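Local coordinates for NG, ng-dimethylarginine dimethylaminohydrolase (Pseudomonas aeruginosa, PDB 1H70), which hydrolyses N-omega-monomethyl- and asymmetric N-omega,N-omega-dimethyl-L-arginine, inhibitors of nitric oxide synthase, to citrulline and methylamine or dimethylamine, at residues A[65-70]-A[84-89]. The protein carries 1 engineered substitution. Residues are numbered along the deposited sequence; the frame is centred on the assembly and turned at random.
Sequences VEDPVL and ESRRGE. With CIR (citrulline), chain B.
In the R86 guanidinium, NH1 meets D67 OD2 and citrulline O on its two sides; NE and NH2 form the edge turned to E89. P68 CD approaches it obliquely, 4.2 Å from R86 NH2. R86 NH1 donates to D67 OD2 at 2.9 Å, closing a salt bridge between 65-70 and 84-89. This bond is somewhat bent, at 148°. The carboxylate and guanidinium planes stand 69° apart, and OD2 is met on its anti side, tilted from both planes. R86 NH1 also donates to citrulline O, at 3.0 Å and in the guanidinium plane.

E89 grips R86 side-on. R86 NE reaches E89 OE2 at 2.9 Å, and R86 NH2 reaches E89 OE1 at 2.8 Å. The two bonds fix the rotation of the guanidinium. A bend at chi3 (57°) swings NE and NH2 to the E89 carboxylate, with NH1 left facing D67. The R86-E89 type I turn brings both side chains to the same side. P68 CG packs against E89 OE1, and F64 O accepts a further bond from R86 NH2.

D67 in turn holds the ureido end of citrulline: OD2 takes N6 at 2.8 Å and OD1 takes N8 at 2.9 Å. E66 OE1 also accepts from N8. R86 thus joins the citrulline carboxylate to the acid at its ureido end, and the methylated arginine substrate probably binds alike. S250 in this pocket is an engineered replacement of the probable cysteine nucleophile. The salt-bridge network forms one wall of the DDAH active site, in a family with the pentein fold.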
ATOM      1  N   VAL A  65      -0.737   7.117   3.073  1.00  8.30           N
ATOM      2  CA  VAL A  65       0.681   7.433   2.907  1.00  8.09           C
ATOM      3  C   VAL A  65       1.448   6.463   2.007  1.00  9.07           C
ATOM      4  O   VAL A  65       2.558   6.795   1.542  1.00  7.25           O
ATOM      5  CB  VAL A  65       1.411   7.541   4.271  1.00  8.58           C
ATOM      6  CG1 VAL A  65       0.825   8.697   5.077  1.00  8.15           C
ATOM      7  CG2 VAL A  65       1.353   6.202   5.045  1.00 10.50           C
ATOM      8  N   GLU A  66       0.872   5.297   1.720  1.00  8.42           N
ATOM      9  CA  GLU A  66       1.526   4.387   0.788  1.00  9.06           C
ATOM     10  C   GLU A  66       1.771   5.041  -0.573  1.00  9.21           C
ATOM     11  O   GLU A  66       2.789   4.777  -1.165  1.00 10.14           O
ATOM     12  CB  GLU A  66       0.665   3.132   0.578  1.00 10.04           C
ATOM     13  CG  GLU A  66       1.107   2.246  -0.578  1.00  9.56           C
ATOM     14  CD  GLU A  66       0.730   0.795  -0.378  1.00  9.32           C
ATOM     15  OE1 GLU A  66      -0.413   0.428  -0.728  1.00  8.06           O
ATOM     16  OE2 GLU A  66       1.561   0.020   0.111  1.00  9.72           O
ATOM     17  N   ASP A  67       0.870   5.884  -1.069  1.00  9.16           N
ATOM     18  CA  ASP A  67       1.038   6.410  -2.440  1.00  8.75           C
ATOM     19  C   ASP A  67       2.159   7.414  -2.717  1.00  9.58           C
ATOM     20  O   ASP A  67       2.847   7.310  -3.735  1.00  8.57           O
ATOM     21  CB  ASP A  67      -0.323   6.852  -2.976  1.00  9.80           C
ATOM     22  CG  ASP A  67      -1.286   5.700  -2.986  1.00  8.91           C
ATOM     23  OD1 ASP A  67      -0.898   4.614  -3.512  1.00  9.76           O
ATOM     24  OD2 ASP A  67      -2.406   5.810  -2.485  1.00  8.97           O
ATOM     25  N   PRO A  68       2.376   8.401  -1.851  1.00 10.32           N
ATOM     26  CA  PRO A  68       3.412   9.409  -2.103  1.00 10.89           C
ATOM     27  C   PRO A  68       4.880   8.976  -2.032  1.00 10.41           C
ATOM     28  O   PRO A  68       5.734   9.780  -2.409  1.00 10.63           O
ATOM     29  CB  PRO A  68       3.126  10.498  -1.059  1.00 10.34           C
ATOM     30  CG  PRO A  68       2.190   9.898  -0.060  1.00 13.15           C
ATOM     31  CD  PRO A  68       1.565   8.695  -0.656  1.00 10.49           C
ATOM     32  N   VAL A  69       5.224   7.769  -1.583  1.00 10.19           N
ATOM     33  CA  VAL A  69       6.612   7.376  -1.468  1.00 10.45           C
ATOM     34  C   VAL A  69       6.770   5.872  -1.565  1.00  9.94           C
ATOM     35  O   VAL A  69       5.866   5.117  -1.215  1.00 10.60           O
ATOM     36  CB  VAL A  69       7.236   7.679  -0.065  1.00 12.36           C
ATOM     37  CG1 VAL A  69       8.771   7.688  -0.171  1.00 11.79           C
ATOM     38  CG2 VAL A  69       6.738   8.962   0.584  1.00 13.24           C
ATOM     39  N   LEU A  70       7.934   5.454  -2.047  1.00  9.35           N
ATOM     40  CA  LEU A  70       8.319   4.052  -2.027  1.00  9.11           C
ATOM     41  C   LEU A  70       9.585   3.960  -1.181  1.00  9.94           C
ATOM     42  O   LEU A  70      10.624   4.500  -1.559  1.00  8.65           O
ATOM     43  CB  LEU A  70       8.614   3.509  -3.423  1.00  9.22           C
ATOM     44  CG  LEU A  70       9.041   2.041  -3.423  1.00  8.79           C
ATOM     45  CD1 LEU A  70       7.835   1.144  -3.117  1.00  8.88           C
ATOM     46  CD2 LEU A  70       9.712   1.664  -4.783  1.00 11.24           C
ATOM     47  N   GLU A  84      -4.857  14.481  -9.297  1.00 15.32           N
ATOM     48  CA  GLU A  84      -4.620  15.923  -9.114  1.00 14.91           C
ATOM     49  C   GLU A  84      -4.640  16.396  -7.654  1.00 14.65           C
ATOM     50  O   GLU A  84      -3.740  17.103  -7.200  1.00 14.76           O
ATOM     51  CB  GLU A  84      -5.714  16.709  -9.878  1.00 16.10           C
ATOM     52  N   SER A  85      -5.684  16.022  -6.923  1.00 14.13           N
ATOM     53  CA  SER A  85      -5.839  16.405  -5.514  1.00 13.20           C
ATOM     54  C   SER A  85      -4.830  15.778  -4.545  1.00 13.17           C
ATOM     55  O   SER A  85      -4.739  16.192  -3.390  1.00 12.47           O
ATOM     56  CB  SER A  85      -7.236  16.039  -5.031  1.00 13.49           C
ATOM     57  OG  SER A  85      -7.423  14.621  -5.036  1.00 13.87           O
ATOM     58  N   ARG A  86      -4.061  14.785  -4.990  1.00 12.38           N
ATOM     59  CA  ARG A  86      -3.108  14.125  -4.119  1.00 11.91           C
ATOM     60  C   ARG A  86      -1.643  14.381  -4.467  1.00 12.61           C
ATOM     61  O   ARG A  86      -0.775  13.963  -3.708  1.00 10.28           O
ATOM     62  CB  ARG A  86      -3.370  12.601  -4.158  1.00 12.18           C
ATOM     63  CG  ARG A  86      -4.794  12.209  -3.748  1.00 11.70           C
ATOM     64  CD  ARG A  86      -4.857  10.727  -3.338  1.00 10.77           C
ATOM     65  NE  ARG A  86      -3.899  10.475  -2.238  1.00 10.49           N
ATOM     66  CZ  ARG A  86      -3.486   9.287  -1.878  1.00 10.30           C
ATOM     67  NH1 ARG A  86      -3.982   8.205  -2.463  1.00  9.09           N
ATOM     68  NH2 ARG A  86      -2.574   9.167  -0.924  1.00  7.34           N
ATOM     69  N   ARG A  87      -1.351  15.076  -5.575  1.00 13.15           N
ATOM     70  CA  ARG A  87       0.044  15.325  -5.941  1.00 15.10           C
ATOM     71  C   ARG A  87       0.842  16.037  -4.855  1.00 15.33           C
ATOM     72  O   ARG A  87       1.973  15.664  -4.580  1.00 15.24           O
ATOM     73  CB  ARG A  87       0.191  16.071  -7.274  1.00 16.64           C
ATOM     74  CG  ARG A  87       1.611  15.976  -7.837  1.00 18.37           C
ATOM     75  CD  ARG A  87       1.670  16.289  -9.297  1.00 24.18           C
ATOM     76  NE  ARG A  87       0.988  15.287 -10.099  1.00 27.02           N
ATOM     77  CZ  ARG A  87       0.386  15.541 -11.256  1.00 31.51           C
ATOM     78  NH1 ARG A  87       0.386  16.778 -11.768  1.00 33.29           N
ATOM     79  NH2 ARG A  87      -0.229  14.569 -11.909  1.00 33.19           N
ATOM     80  N   GLY A  88       0.237  17.015  -4.196  1.00 14.42           N
ATOM     81  CA  GLY A  88       0.871  17.787  -3.148  1.00 14.44           C
ATOM     82  C   GLY A  88       1.181  17.023  -1.862  1.00 13.90           C
ATOM     83  O   GLY A  88       1.855  17.549  -0.974  1.00 13.88           O
ATOM     84  N   GLU A  89       0.689  15.788  -1.729  1.00 12.39           N
ATOM     85  CA  GLU A  89       0.983  14.979  -0.563  1.00 12.34           C
ATOM     86  C   GLU A  89       2.460  14.620  -0.447  1.00 12.20           C
ATOM     87  O   GLU A  89       2.938  14.285   0.653  1.00 11.69           O
ATOM     88  CB  GLU A  89       0.174  13.669  -0.559  1.00 11.85           C
ATOM     89  CG  GLU A  89      -1.307  13.962  -0.399  1.00 11.20           C
ATOM     90  CD  GLU A  89      -2.163  12.720  -0.331  1.00 11.37           C
ATOM     91  OE1 GLU A  89      -1.618  11.643   0.033  1.00 10.92           O
ATOM     92  OE2 GLU A  89      -3.384  12.833  -0.658  1.00 10.28           O
TER
HETATM   93  C   CIR B 500      -7.609   7.534  -3.794  1.00 10.28           C
HETATM   94  O   CIR B 500      -6.455   7.897  -4.176  1.00 11.16           O
HETATM   95  OXT CIR B 500      -8.573   7.436  -4.659  1.00 11.56           O
HETATM   96  CA  CIR B 500      -7.841   7.150  -2.358  1.00 10.18           C
HETATM   97  N   CIR B 500      -9.240   7.432  -1.984  1.00  9.74           N
HETATM   98  C3  CIR B 500      -7.511   5.650  -2.157  1.00  9.08           C
HETATM   99  C4  CIR B 500      -5.996   5.429  -2.323  1.00 10.61           C
HETATM  100  C5  CIR B 500      -5.685   3.951  -2.162  1.00 12.76           C
HETATM  101  N6  CIR B 500      -4.238   3.707  -2.245  1.00 11.81           N
HETATM  102  C7  CIR B 500      -3.648   2.552  -1.982  1.00 13.29           C
HETATM  103  O7  CIR B 500      -4.272   1.541  -1.623  1.00 12.13           O
HETATM  104  N8  CIR B 500      -2.307   2.483  -2.096  1.00 12.44           N